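Long-range contacts in pyoverdine synthetase F (Pseudomonas aeruginosa PAO1, PDB 6CUL), which is an alpha/beta protein named as a pyoverdine synthetase, built round a mixed beta-sheet with helices packed against it: residues 6-11 against 35-40; 52-57 against 95-100. All coordinates share one frame; numbering follows the deposited sequence.

Overall arrangement
From the N terminus, strand 6-9 enters the main sheet, and the chain then runs through helix 12-17 and the hairpin of strands 23-26 and 29-32. Interaction 1 closes this loop by laying the start of helix 36-46 against the strand. After helix 49-52 the chain enters strand 55-60, beside strand 6-9. Interaction 2 closes a second loop, containing helix 67-72 with FGD pocket residues such as R68 and K72, and ties the lead-in to strand 103-105 to strand 55-60. The two loops follow in series, neither nesting nor crossing. They meet between strands, where Y8 N lies 2.9 Å from G57 O in a probable hydrogen bond.

Interaction 1. Residues 6-11 against 35-40; sequences LAYIWS and SVLESL
The Y8 ring carries L37 CD1 on one face: the methyl sits over the ring centre, 3.5 Å from the centroid and 8° off the normal, a CH-pi contact. V36 CG1 and L40 CD2 lie at the ring's edge near its plane, L40 CD2 being 3.7 Å from Y8 CD2; the L40 and Y8 side chains slide past each other in opposite directions. On the rim away from L40, at the CE1 side, W10 CG lies in the ring plane, while Y8 CE1 stands 3.8 Å above the W10 ring plane, offset toward the rim. W10 meets S35 CB at its own edge, 4.2 Å from CZ3, and L37 CD2 approaches the indole obliquely. With CG anti to the backbone N (chi1 -170°), Y8 extends from strand 6-9 toward the first turn of helix 36-46. Strand and helix run nearly antiparallel (159°), their axes 10.9 Å apart, as in the first beta-alpha-beta crossover of a Rossmann-like sheet, which strand 55-60 completes. S35 is the N-cap: its OG accepts from E38 N at 3.0 Å. Y8 OH reaches this helix start, 3.3 Å from V36 CG1, but its angle to L37 N is poor, and it bonds instead to D146 OD2. Cohesion between the segments is therefore apolar and CH-pi, while the buried phenol oxygen is satisfied by an acid following strand 142-145.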
# COMPACT_ATOMS: atom_id res chain seq x y z
N LEU A 6 -5.91 11.31 -10.18
CA LEU A 6 -5.47 10.33 -9.22
C LEU A 6 -4.32 10.70 -8.32
O LEU A 6 -3.30 11.10 -8.77
CB LEU A 6 -5.08 9.09 -10.01
CG LEU A 6 -5.38 7.79 -9.29
CD1 LEU A 6 -6.76 7.36 -9.64
CD2 LEU A 6 -4.37 6.74 -9.54
N ALA A 7 -4.52 10.44 -7.05
CA ALA A 7 -3.59 10.77 -5.95
C ALA A 7 -3.14 9.53 -5.24
O ALA A 7 -3.90 8.68 -4.98
CB ALA A 7 -4.21 11.74 -4.99
N TYR A 8 -1.89 9.43 -4.95
CA TYR A 8 -1.39 8.24 -4.33
C TYR A 8 -0.77 8.49 -2.93
O TYR A 8 -0.16 9.48 -2.71
CB TYR A 8 -0.40 7.62 -5.33
CG TYR A 8 0.12 6.25 -5.06
CD1 TYR A 8 1.03 6.02 -4.08
CD2 TYR A 8 -0.27 5.20 -5.81
CE1 TYR A 8 1.52 4.80 -3.85
CE2 TYR A 8 0.22 3.97 -5.59
CZ TYR A 8 1.13 3.76 -4.60
OH TYR A 8 1.64 2.53 -4.38
N ILE A 9 -1.03 7.62 -2.00
CA ILE A 9 -0.51 7.75 -0.65
C ILE A 9 0.16 6.51 -0.07
O ILE A 9 -0.42 5.48 -0.09
CB ILE A 9 -1.60 8.19 0.38
CG1 ILE A 9 -2.43 9.34 -0.14
CG2 ILE A 9 -0.97 8.57 1.69
CD1 ILE A 9 -3.54 9.73 0.77
N TRP A 10 1.36 6.63 0.44
CA TRP A 10 2.01 5.55 1.08
C TRP A 10 3.06 5.96 2.16
O TRP A 10 3.72 6.93 2.05
CB TRP A 10 2.62 4.67 0.04
CG TRP A 10 3.73 5.28 -0.66
CD1 TRP A 10 4.04 6.57 -0.72
CD2 TRP A 10 4.69 4.61 -1.44
NE1 TRP A 10 5.12 6.76 -1.47
CE2 TRP A 10 5.54 5.56 -1.94
CE3 TRP A 10 4.88 3.29 -1.82
CZ2 TRP A 10 6.56 5.25 -2.71
CZ3 TRP A 10 5.87 3.00 -2.60
CH2 TRP A 10 6.70 3.96 -3.04
N SER A 11 3.19 5.19 3.18
CA SER A 11 4.14 5.49 4.16
C SER A 11 5.43 4.94 3.64
O SER A 11 5.53 3.78 3.56
CB SER A 11 3.83 4.72 5.43
OG SER A 11 2.75 5.20 6.13
N SER A 35 7.74 -1.88 -6.56
CA SER A 35 6.73 -1.27 -5.79
C SER A 35 5.39 -1.22 -6.46
O SER A 35 5.26 -1.42 -7.61
CB SER A 35 7.13 0.10 -5.37
OG SER A 35 7.05 0.99 -6.39
N VAL A 36 4.39 -0.99 -5.66
CA VAL A 36 3.05 -0.81 -6.15
C VAL A 36 2.97 0.41 -7.05
O VAL A 36 2.29 0.37 -8.00
CB VAL A 36 2.07 -0.69 -5.04
CG1 VAL A 36 0.71 -0.40 -5.57
CG2 VAL A 36 2.03 -1.96 -4.26
N LEU A 37 3.62 1.50 -6.69
CA LEU A 37 3.66 2.68 -7.50
C LEU A 37 4.39 2.45 -8.81
O LEU A 37 3.97 2.90 -9.80
CB LEU A 37 4.27 3.82 -6.72
CG LEU A 37 4.25 5.21 -7.34
CD1 LEU A 37 2.84 5.70 -7.41
CD2 LEU A 37 5.11 6.22 -6.62
N GLU A 38 5.47 1.73 -8.80
CA GLU A 38 6.18 1.45 -10.03
C GLU A 38 5.31 0.67 -10.99
O GLU A 38 5.35 0.92 -12.14
CB GLU A 38 7.49 0.75 -9.82
CG GLU A 38 8.33 0.76 -11.05
CD GLU A 38 9.74 0.39 -10.81
OE1 GLU A 38 10.03 -0.06 -9.76
OE2 GLU A 38 10.56 0.56 -11.67
N SER A 39 4.56 -0.27 -10.49
CA SER A 39 3.70 -0.97 -11.33
C SER A 39 2.63 -0.06 -11.92
O SER A 39 2.33 -0.24 -13.02
CB SER A 39 3.09 -2.19 -10.65
OG SER A 39 2.84 -3.11 -11.61
N LEU A 40 2.05 0.82 -11.14
CA LEU A 40 1.07 1.80 -11.56
C LEU A 40 1.61 2.81 -12.54
O LEU A 40 0.95 3.19 -13.41
CB LEU A 40 0.45 2.49 -10.36
CG LEU A 40 -0.73 3.37 -10.49
CD1 LEU A 40 -1.85 2.60 -11.08
CD2 LEU A 40 -1.15 3.90 -9.16

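Interaction 2. Residues 52-57 against 95-100; sequences AYELVG and QGKTLN
K97 reaches across to E54 with its chain extended beyond CG. At CB, which points toward 52-57, the first torsion (chi1 -55°) sets CG anti to the carbonyl carbon. From CG onward the methylenes pass the amide of Q95, a residue of the same loop, whose OE1 is 3.7 Å from K97 CG and 3.5 Å from K97 CE. The two side chains of the ion pair, both extended, cross at about a right angle, and the ammonium comes to one oxygen of the carboxylate. There K97 NZ forms a salt bridge with E54 OE2; the modelled separation of 2.4 Å is very short and the place of OE2, and with it the exact geometry, is doubtful. E54 OE1 is more distant, 4.0 Å from K97 NZ. The same nitrogen gives a weak second bond to L55 O at 3.5 Å. Strand 55-60 lies between 6-9 and 103-105 in the parallel part of a Rossmann-like sheet, and segment 95-100 is the irregular approach to 103-105, its outermost strand on that side. Q95 N is held by N45 OD1, near the end of helix 36-46. Apart from the polar pair, which is partly exposed, the end of the buried L99 side chain comes nearer to 52-57, and L55 CD2, also buried, lies 4.4 Å from L99 CD1. Both leucines also rest on L37 of helix 36-46, L55 adding L44 and L99 adding V41.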
# COMPACT_ATOMS: atom_id res chain seq x y z
N ALA A 52 -7.26 6.96 -18.78
CA ALA A 52 -8.26 7.34 -17.81
C ALA A 52 -7.88 8.18 -16.62
O ALA A 52 -8.75 8.70 -16.01
CB ALA A 52 -8.96 6.09 -17.29
N TYR A 53 -6.61 8.24 -16.28
CA TYR A 53 -6.16 8.93 -15.10
C TYR A 53 -4.85 9.71 -15.24
O TYR A 53 -4.05 9.46 -16.07
CB TYR A 53 -5.94 7.90 -14.01
CG TYR A 53 -7.12 7.14 -13.50
CD1 TYR A 53 -8.01 7.72 -12.71
CD2 TYR A 53 -7.28 5.80 -13.75
CE1 TYR A 53 -9.06 7.04 -12.21
CE2 TYR A 53 -8.36 5.10 -13.24
CZ TYR A 53 -9.24 5.74 -12.48
OH TYR A 53 -10.29 5.13 -11.95
N GLU A 54 -4.66 10.68 -14.40
CA GLU A 54 -3.39 11.33 -14.36
C GLU A 54 -2.95 11.22 -12.93
O GLU A 54 -3.67 11.64 -12.07
CB GLU A 54 -3.47 12.77 -14.76
CG GLU A 54 -2.10 13.30 -15.07
CD GLU A 54 -2.07 14.77 -15.16
OE1 GLU A 54 -3.06 15.37 -15.07
OE2 GLU A 54 -1.06 15.31 -15.31
N LEU A 55 -1.78 10.68 -12.65
CA LEU A 55 -1.38 10.60 -11.28
C LEU A 55 -0.97 12.04 -10.90
O LEU A 55 -0.13 12.66 -11.53
CB LEU A 55 -0.27 9.60 -11.14
CG LEU A 55 0.41 9.51 -9.78
CD1 LEU A 55 -0.47 8.92 -8.73
CD2 LEU A 55 1.70 8.74 -9.91
N VAL A 56 -1.57 12.60 -9.87
CA VAL A 56 -1.26 13.97 -9.56
C VAL A 56 -0.32 14.20 -8.41
O VAL A 56 0.52 15.01 -8.51
CB VAL A 56 -2.52 14.85 -9.51
CG1 VAL A 56 -3.18 14.85 -10.85
CG2 VAL A 56 -3.46 14.40 -8.43
N GLY A 57 -0.44 13.47 -7.34
CA GLY A 57 0.48 13.63 -6.26
C GLY A 57 0.85 12.34 -5.61
O GLY A 57 0.08 11.45 -5.57
N GLN A 95 4.07 9.37 -17.20
CA GLN A 95 3.36 10.22 -18.12
C GLN A 95 4.13 11.46 -18.44
O GLN A 95 3.62 12.53 -18.25
CB GLN A 95 1.98 10.58 -17.60
CG GLN A 95 1.10 11.18 -18.69
CD GLN A 95 1.07 12.70 -18.74
OE1 GLN A 95 1.69 13.37 -17.92
NE2 GLN A 95 0.40 13.24 -19.74
N GLY A 96 5.38 11.34 -18.82
CA GLY A 96 6.12 12.55 -19.07
C GLY A 96 6.24 13.51 -17.91
O GLY A 96 6.14 14.68 -18.12
N LYS A 97 6.38 13.02 -16.68
CA LYS A 97 6.58 13.81 -15.50
C LYS A 97 7.61 13.00 -14.73
O LYS A 97 7.47 11.79 -14.63
CB LYS A 97 5.34 13.89 -14.62
CG LYS A 97 4.06 14.39 -15.23
CD LYS A 97 3.00 14.53 -14.15
CE LYS A 97 1.61 14.81 -14.69
NZ LYS A 97 0.67 15.27 -13.65
N THR A 98 8.62 13.64 -14.18
CA THR A 98 9.62 12.97 -13.39
C THR A 98 8.86 12.46 -12.19
O THR A 98 8.20 13.20 -11.59
CB THR A 98 10.67 13.99 -12.94
OG1 THR A 98 11.27 14.59 -14.06
CG2 THR A 98 11.67 13.39 -12.17
N LEU A 99 8.96 11.18 -11.85
CA LEU A 99 8.17 10.66 -10.75
C LEU A 99 8.50 11.27 -9.41
O LEU A 99 7.60 11.53 -8.64
CB LEU A 99 8.20 9.16 -10.67
CG LEU A 99 7.56 8.55 -9.47
CD1 LEU A 99 6.08 8.33 -9.60
CD2 LEU A 99 8.16 7.23 -9.27
N ASN A 100 9.79 11.48 -9.20
CA ASN A 100 10.29 12.10 -7.96
C ASN A 100 9.78 13.51 -7.70
O ASN A 100 9.56 13.88 -6.60
CB ASN A 100 11.78 12.05 -7.91
CG ASN A 100 12.26 10.69 -7.62
OD1 ASN A 100 12.07 10.22 -6.55
ND2 ASN A 100 12.84 10.02 -8.59